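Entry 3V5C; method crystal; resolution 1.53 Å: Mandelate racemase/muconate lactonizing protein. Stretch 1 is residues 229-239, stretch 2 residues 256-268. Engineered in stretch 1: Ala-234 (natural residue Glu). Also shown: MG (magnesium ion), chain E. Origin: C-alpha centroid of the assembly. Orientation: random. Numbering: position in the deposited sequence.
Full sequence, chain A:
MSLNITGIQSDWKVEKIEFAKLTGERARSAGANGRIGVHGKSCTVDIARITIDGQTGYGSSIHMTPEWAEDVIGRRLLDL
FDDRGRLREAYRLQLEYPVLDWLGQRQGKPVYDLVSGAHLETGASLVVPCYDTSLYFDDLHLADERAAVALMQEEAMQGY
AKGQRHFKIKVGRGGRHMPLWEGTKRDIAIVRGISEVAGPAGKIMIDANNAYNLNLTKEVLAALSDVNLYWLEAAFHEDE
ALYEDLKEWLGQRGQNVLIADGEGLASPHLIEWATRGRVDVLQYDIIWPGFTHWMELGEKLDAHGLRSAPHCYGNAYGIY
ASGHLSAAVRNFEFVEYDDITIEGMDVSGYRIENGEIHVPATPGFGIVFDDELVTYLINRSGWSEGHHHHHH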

ATOM      1  N   LEU A 229      15.789  14.237  -2.204  1.00 18.06           N
ATOM      2  CA  LEU A 229      14.862  13.397  -1.457  1.00 17.46           C
ATOM      3  C   LEU A 229      13.468  13.756  -1.926  1.00 14.10           C
ATOM      4  O   LEU A 229      13.091  14.931  -1.928  1.00 15.67           O
ATOM      5  CB  LEU A 229      14.960  13.693   0.037  1.00 15.79           C
ATOM      6  CG  LEU A 229      16.250  13.304   0.755  1.00 21.19           C
ATOM      7  CD1 LEU A 229      16.163  13.783   2.185  1.00 20.90           C
ATOM      8  CD2 LEU A 229      16.424  11.792   0.701  1.00 23.54           C
ATOM      9  N   TYR A 230      12.696  12.746  -2.299  1.00 13.24           N
ATOM     10  CA  TYR A 230      11.357  12.970  -2.813  1.00 12.99           C
ATOM     11  C   TYR A 230      10.359  13.242  -1.694  1.00 11.57           C
ATOM     12  O   TYR A 230       9.605  14.208  -1.759  1.00 13.67           O
ATOM     13  CB  TYR A 230      10.910  11.789  -3.674  1.00 14.21           C
ATOM     14  CG  TYR A 230       9.608  12.044  -4.394  1.00 14.33           C
ATOM     15  CD1 TYR A 230       9.546  12.953  -5.437  1.00 17.95           C
ATOM     16  CD2 TYR A 230       8.449  11.392  -4.026  1.00 13.58           C
ATOM     17  CE1 TYR A 230       8.358  13.206  -6.087  1.00 16.82           C
ATOM     18  CE2 TYR A 230       7.257  11.635  -4.673  1.00 13.74           C
ATOM     19  CZ  TYR A 230       7.224  12.545  -5.703  1.00 15.47           C
ATOM     20  OH  TYR A 230       6.048  12.785  -6.371  1.00 17.00           O
ATOM     21  N   TRP A 231      10.310  12.360  -0.694  1.00 10.98           N
ATOM     22  CA  TRP A 231       9.525  12.668   0.496  1.00 11.88           C
ATOM     23  C   TRP A 231      10.094  12.122   1.793  1.00 10.79           C
ATOM     24  O   TRP A 231      10.944  11.208   1.797  1.00 11.61           O
ATOM     25  CB  TRP A 231       8.061  12.254   0.320  1.00 10.74           C
ATOM     26  CG  TRP A 231       7.660  10.799   0.514  1.00 10.49           C
ATOM     27  CD1 TRP A 231       7.993   9.952   1.542  1.00  9.92           C
ATOM     28  CD2 TRP A 231       6.731  10.078  -0.306  1.00  9.76           C
ATOM     29  NE1 TRP A 231       7.358   8.739   1.381  1.00 13.32           N
ATOM     30  CE2 TRP A 231       6.575   8.795   0.260  1.00 10.81           C
ATOM     31  CE3 TRP A 231       6.041  10.388  -1.484  1.00 12.58           C
ATOM     32  CZ2 TRP A 231       5.761   7.803  -0.328  1.00 12.40           C
ATOM     33  CZ3 TRP A 231       5.216   9.405  -2.060  1.00 13.15           C
ATOM     34  CH2 TRP A 231       5.084   8.141  -1.473  1.00 13.60           C
ATOM     35  N   LEU A 232       9.634  12.744   2.871  1.00 10.46           N
ATOM     36  CA  LEU A 232       9.915  12.351   4.238  1.00  9.21           C
ATOM     37  C   LEU A 232       8.636  11.852   4.880  1.00 11.04           C
ATOM     38  O   LEU A 232       7.676  12.613   5.044  1.00 10.84           O
ATOM     39  CB  LEU A 232      10.412  13.571   5.012  1.00 13.46           C
ATOM     40  CG  LEU A 232      10.459  13.457   6.537  1.00 16.04           C
ATOM     41  CD1 LEU A 232      11.541  12.497   6.956  1.00 16.09           C
ATOM     42  CD2 LEU A 232      10.695  14.822   7.170  1.00 16.59           C
ATOM     43  N   GLU A 233       8.639  10.585   5.264  1.00 11.63           N
ATOM     44  CA  GLU A 233       7.464   9.913   5.803  1.00 10.00           C
ATOM     45  C   GLU A 233       7.632   9.631   7.292  1.00 10.77           C
ATOM     46  O   GLU A 233       8.686   9.150   7.748  1.00 10.95           O
ATOM     47  CB  GLU A 233       7.249   8.617   5.004  1.00 10.53           C
ATOM     48  CG  GLU A 233       6.414   7.530   5.627  1.00 12.00           C
ATOM     49  CD  GLU A 233       6.066   6.454   4.599  1.00 13.26           C
ATOM     50  OE1 GLU A 233       6.416   6.646   3.429  1.00 14.66           O
ATOM     51  OE2 GLU A 233       5.440   5.449   4.977  1.00 20.99           O
ATOM     52  N   ALA A 234       6.586   9.947   8.057  1.00  8.94           N
ATOM     53  CA  ALA A 234       6.546   9.565   9.462  1.00 10.65           C
ATOM     54  C   ALA A 234       7.792   9.984  10.237  1.00 11.98           C
ATOM     55  O   ALA A 234       8.368   9.184  10.958  1.00 12.33           O
ATOM     56  CB  ALA A 234       6.300   8.069   9.597  1.00 10.41           C
ATOM     57  N   ALA A 235       8.201  11.243  10.094  1.00 11.26           N
ATOM     58  CA  ALA A 235       9.355  11.737  10.841  1.00 10.85           C
ATOM     59  C   ALA A 235       9.136  11.593  12.346  1.00 14.04           C
ATOM     60  O   ALA A 235      10.032  11.161  13.099  1.00 11.03           O
ATOM     61  CB  ALA A 235       9.644  13.183  10.468  1.00  9.45           C
ATOM     62  N   PHE A 236       7.921  11.932  12.758  1.00 10.23           N
ATOM     63  CA  PHE A 236       7.475  11.879  14.146  1.00 13.04           C
ATOM     64  C   PHE A 236       5.962  11.878  14.057  1.00 10.41           C
ATOM     65  O   PHE A 236       5.400  12.232  13.022  1.00 10.17           O
ATOM     66  CB  PHE A 236       7.976  13.100  14.925  1.00 10.86           C
ATOM     67  CG  PHE A 236       7.944  14.383  14.122  1.00  9.57           C
ATOM     68  CD1 PHE A 236       9.103  14.900  13.541  1.00 10.02           C
ATOM     69  CD2 PHE A 236       6.742  15.049  13.913  1.00  8.73           C
ATOM     70  CE1 PHE A 236       9.073  16.071  12.773  1.00  8.71           C
ATOM     71  CE2 PHE A 236       6.696  16.216  13.151  1.00 10.79           C
ATOM     72  CZ  PHE A 236       7.856  16.737  12.577  1.00 11.32           C
ATOM     73  N   HIS A 237       5.290  11.466  15.121  1.00  9.85           N
ATOM     74  CA  HIS A 237       3.834  11.437  15.044  1.00 11.85           C
ATOM     75  C   HIS A 237       3.321  12.811  14.626  1.00 11.02           C
ATOM     76  O   HIS A 237       3.732  13.833  15.172  1.00 11.61           O
ATOM     77  CB  HIS A 237       3.203  10.996  16.355  1.00 12.65           C
ATOM     78  CG  HIS A 237       1.727  10.801  16.248  1.00 11.51           C
ATOM     79  ND1 HIS A 237       1.178   9.827  15.447  1.00 13.30           N
ATOM     80  CD2 HIS A 237       0.687  11.487  16.777  1.00 12.63           C
ATOM     81  CE1 HIS A 237      -0.140   9.897  15.509  1.00 14.14           C
ATOM     82  NE2 HIS A 237      -0.464  10.892  16.312  1.00 14.54           N
ATOM     83  N   GLU A 238       2.426  12.822  13.640  1.00  9.95           N
ATOM     84  CA  GLU A 238       1.969  14.060  13.038  1.00 10.51           C
ATOM     85  C   GLU A 238       1.484  15.080  14.064  1.00 11.54           C
ATOM     86  O   GLU A 238       0.771  14.757  15.022  1.00 12.27           O
ATOM     87  CB  GLU A 238       0.879  13.786  12.009  1.00 10.24           C
ATOM     88  CG  GLU A 238      -0.300  12.991  12.543  1.00 13.11           C
ATOM     89  CD  GLU A 238      -0.192  11.511  12.256  1.00 12.50           C
ATOM     90  OE1 GLU A 238      -1.240  10.860  12.080  1.00 10.85           O
ATOM     91  OE2 GLU A 238       0.948  10.984  12.179  1.00 10.90           O
ATOM     92  N   ASP A 239       1.881  16.321  13.836  1.00 11.09           N
ATOM     93  CA  ASP A 239       1.576  17.429  14.732  1.00 10.06           C
ATOM     94  C   ASP A 239       1.569  18.673  13.849  1.00 11.11           C
ATOM     95  O   ASP A 239       2.540  18.947  13.139  1.00 12.05           O
ATOM     96  CB  ASP A 239       2.682  17.469  15.798  1.00 11.75           C
ATOM     97  CG  ASP A 239       2.566  18.644  16.769  1.00 14.89           C
ATOM     98  OD1 ASP A 239       2.243  19.768  16.364  1.00 13.93           O
ATOM     99  OD2 ASP A 239       2.889  18.441  17.959  1.00 17.73           O
ATOM    100  N   ASN A 256      13.315  21.076  -1.521  1.00 20.65           N
ATOM    101  CA  ASN A 256      12.056  20.501  -1.973  1.00 22.59           C
ATOM    102  C   ASN A 256      11.914  19.050  -1.554  1.00 24.16           C
ATOM    103  O   ASN A 256      12.377  18.142  -2.251  1.00 25.45           O
ATOM    104  CB  ASN A 256      11.957  20.595  -3.496  1.00 19.63           C
ATOM    105  CG  ASN A 256      12.149  22.010  -3.992  1.00 26.78           C
ATOM    106  OD1 ASN A 256      11.632  22.957  -3.398  1.00 38.48           O
ATOM    107  ND2 ASN A 256      12.917  22.168  -5.064  1.00 42.45           N
ATOM    108  N   VAL A 257      11.285  18.840  -0.407  1.00 13.84           N
ATOM    109  CA  VAL A 257      10.990  17.503   0.089  1.00 13.79           C
ATOM    110  C   VAL A 257       9.520  17.479   0.511  1.00 12.66           C
ATOM    111  O   VAL A 257       9.080  18.318   1.300  1.00 15.14           O
ATOM    112  CB  VAL A 257      11.875  17.191   1.298  1.00 14.54           C
ATOM    113  CG1 VAL A 257      11.545  15.819   1.885  1.00 17.40           C
ATOM    114  CG2 VAL A 257      13.355  17.270   0.904  1.00 19.19           C
ATOM    115  N   LEU A 258       8.737  16.555  -0.040  1.00 12.31           N
ATOM    116  CA  LEU A 258       7.335  16.462   0.369  1.00 10.26           C
ATOM    117  C   LEU A 258       7.228  15.822   1.744  1.00 10.95           C
ATOM    118  O   LEU A 258       8.081  15.010   2.120  1.00 13.03           O
ATOM    119  CB  LEU A 258       6.534  15.620  -0.630  1.00 11.13           C
ATOM    120  CG  LEU A 258       6.532  16.169  -2.055  1.00 14.42           C
ATOM    121  CD1 LEU A 258       6.140  15.071  -3.029  1.00 17.75           C
ATOM    122  CD2 LEU A 258       5.598  17.370  -2.167  1.00 18.38           C
ATOM    123  N   ILE A 259       6.192  16.195   2.490  1.00 11.81           N
ATOM    124  CA  ILE A 259       5.895  15.570   3.780  1.00 11.42           C
ATOM    125  C   ILE A 259       4.767  14.538   3.599  1.00 11.40           C
ATOM    126  O   ILE A 259       3.682  14.871   3.084  1.00 12.91           O
ATOM    127  CB  ILE A 259       5.479  16.629   4.820  1.00 11.09           C
ATOM    128  CG1 ILE A 259       6.638  17.618   5.076  1.00 14.68           C
ATOM    129  CG2 ILE A 259       5.012  15.955   6.126  1.00 13.60           C
ATOM    130  CD1 ILE A 259       7.890  16.989   5.626  1.00 21.26           C
ATOM    131  N   ALA A 260       5.014  13.299   4.028  1.00  8.88           N
ATOM    132  CA  ALA A 260       4.065  12.202   3.852  1.00 10.37           C
ATOM    133  C   ALA A 260       3.687  11.620   5.213  1.00 11.64           C
ATOM    134  O   ALA A 260       4.551  11.429   6.078  1.00 10.77           O
ATOM    135  CB  ALA A 260       4.670  11.115   2.941  1.00  9.73           C
ATOM    136  N   ASP A 261       2.396  11.358   5.428  1.00  9.67           N
ATOM    137  CA  ASP A 261       1.986  10.792   6.700  1.00  7.28           C
ATOM    138  C   ASP A 261       0.596  10.189   6.541  1.00  9.88           C
ATOM    139  O   ASP A 261      -0.015  10.340   5.490  1.00 10.85           O
ATOM    140  CB  ASP A 261       2.006  11.907   7.773  1.00  8.08           C
ATOM    141  CG  ASP A 261       2.378  11.399   9.153  1.00 10.92           C
ATOM    142  OD1 ASP A 261       1.972  10.278   9.486  1.00  8.80           O
ATOM    143  OD2 ASP A 261       3.047  12.142   9.914  1.00 10.62           O
ATOM    144  N   GLY A 262       0.124   9.469   7.556  1.00 10.06           N
ATOM    145  CA  GLY A 262      -1.222   8.917   7.512  1.00 10.67           C
ATOM    146  C   GLY A 262      -1.360   7.463   7.910  1.00 12.26           C
ATOM    147  O   GLY A 262      -2.468   7.005   8.149  1.00 13.15           O
ATOM    148  N   GLU A 263      -0.257   6.729   7.999  1.00 11.36           N
ATOM    149  CA  GLU A 263      -0.342   5.322   8.386  1.00 14.19           C
ATOM    150  C   GLU A 263      -0.772   5.127   9.843  1.00 12.44           C
ATOM    151  O   GLU A 263      -0.544   5.979  10.699  1.00 13.72           O
ATOM    152  CB  GLU A 263       1.015   4.634   8.156  1.00 14.35           C
ATOM    153  CG  GLU A 263       1.032   3.119   8.445  1.00 17.43           C
ATOM    154  CD  GLU A 263       1.285   2.761   9.901  1.00 23.78           C
ATOM    155  OE1 GLU A 263       1.868   3.578  10.662  1.00 22.65           O
ATOM    156  OE2 GLU A 263       0.898   1.638  10.299  1.00 23.68           O
ATOM    157  N   GLY A 264      -1.359   3.972  10.133  1.00 13.89           N
ATOM    158  CA  GLY A 264      -1.626   3.584  11.509  1.00 16.20           C
ATOM    159  C   GLY A 264      -2.725   4.389  12.174  1.00 12.91           C
ATOM    160  O   GLY A 264      -3.653   4.841  11.534  1.00 16.06           O
ATOM    161  N   LEU A 265      -2.597   4.579  13.484  1.00 15.16           N
ATOM    162  CA  LEU A 265      -3.600   5.310  14.247  1.00 17.30           C
ATOM    163  C   LEU A 265      -3.330   6.798  14.063  1.00 16.10           C
ATOM    164  O   LEU A 265      -2.638   7.424  14.869  1.00 20.89           O
ATOM    165  CB  LEU A 265      -3.519   4.932  15.732  1.00 21.84           C
ATOM    166  CG  LEU A 265      -3.697   3.445  16.043  1.00 25.25           C
ATOM    167  CD1 LEU A 265      -3.455   3.130  17.533  1.00 26.17           C
ATOM    168  CD2 LEU A 265      -5.080   3.018  15.594  1.00 19.68           C
ATOM    169  N   ALA A 266      -3.868   7.358  12.987  1.00 13.31           N
ATOM    170  CA  ALA A 266      -3.513   8.708  12.577  1.00 11.66           C
ATOM    171  C   ALA A 266      -4.284   9.741  13.369  1.00 12.86           C
ATOM    172  O   ALA A 266      -5.355   9.448  13.913  1.00 18.39           O
ATOM    173  CB  ALA A 266      -3.796   8.884  11.094  1.00 14.59           C
ATOM    174  N   SER A 267      -3.746  10.953  13.420  1.00 12.50           N
ATOM    175  CA  SER A 267      -4.505  12.056  14.000  1.00 13.93           C
ATOM    176  C   SER A 267      -5.815  12.223  13.243  1.00 12.66           C
ATOM    177  O   SER A 267      -5.837  12.238  12.014  1.00 13.85           O
ATOM    178  CB  SER A 267      -3.749  13.368  13.893  1.00 15.26           C
ATOM    179  OG  SER A 267      -4.666  14.452  14.074  1.00 15.83           O
ATOM    180  N   PRO A 268      -6.919  12.376  13.977  1.00 13.11           N
ATOM    181  CA  PRO A 268      -8.213  12.643  13.333  1.00 14.82           C
ATOM    182  C   PRO A 268      -8.235  13.948  12.551  1.00 14.27           C
ATOM    183  O   PRO A 268      -9.175  14.154  11.774  1.00 18.44           O
ATOM    184  CB  PRO A 268      -9.183  12.762  14.522  1.00 19.32           C
ATOM    185  CG  PRO A 268      -8.484  12.170  15.670  1.00 21.00           C
ATOM    186  CD  PRO A 268      -7.018  12.375  15.440  1.00 17.21           C
TER
HETATM  187 MG    MG E 393       1.860   9.307  11.259  1.00 11.58          MG
HETATM  188  O   HOH W   1      15.194  17.130  -2.165  1.00 22.39           O
HETATM  189  O   HOH W   2       9.814  16.290  -3.702  1.00 20.57           O
HETATM  190  O   HOH W   3       1.817   8.186  13.109  1.00 12.94           O
HETATM  191  O   HOH W   4      -0.146   8.676  10.744  1.00 11.16           O
HETATM  192  O   HOH W   5       3.747  10.111  11.802  1.00 10.78           O
HETATM  193  O   HOH W   6       2.619   7.634  10.197  1.00 13.18           O

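Trp-231, Leu-232 and Glu-233 pair in parallel with Leu-258, Ile-259 and Ala-260, held in register by a ladder of backbone hydrogen bonds that includes Leu-232 N to Leu-258 O (2.8 Å) and Ala-260 N to Leu-232 O (2.9 Å). On one face of the sheet, Trp-231 adopts chi1 p (80°), which lays its indole across Ala-260: the Ala-260 CB methyl sits 3.7 Å from the centroid of the five-membered ring, almost on the ring normal. The same conformation brings Trp-231 NE1 within 3.1 Å of Glu-233 OE1, a hydrogen bond accepted by the extended (t, t) Glu-233 side chain. Tyr-230 starts away from the other stretch, but with chi1 t its ring returns beneath Leu-258, whose CD1 lies over one face, 3.8 Å from Tyr-230 CZ. On the face carrying Leu-232 and Ile-259, Leu-232 CD2 packs 3.9 Å from Ile-259 CD1.

At the C-terminal end of strand 258-261, magnesium joins the stretches. Glu-238 OE2 (2.1 Å) and Asp-261 OD1 (2.0 Å) bind MG, which explains how these carboxylate oxygens can lie only 3.0 Å apart; four waters complete six ligands. Glu-238 has chi1 p and an off-rotamer chi2 of -96°, a bent conformation in which OE1 also accepts a hydrogen bond from Ser-267 N (2.8 Å). Asp-261, likewise off-rotamer at chi1, uses OD1 to accept from Gly-262 N (2.8 Å).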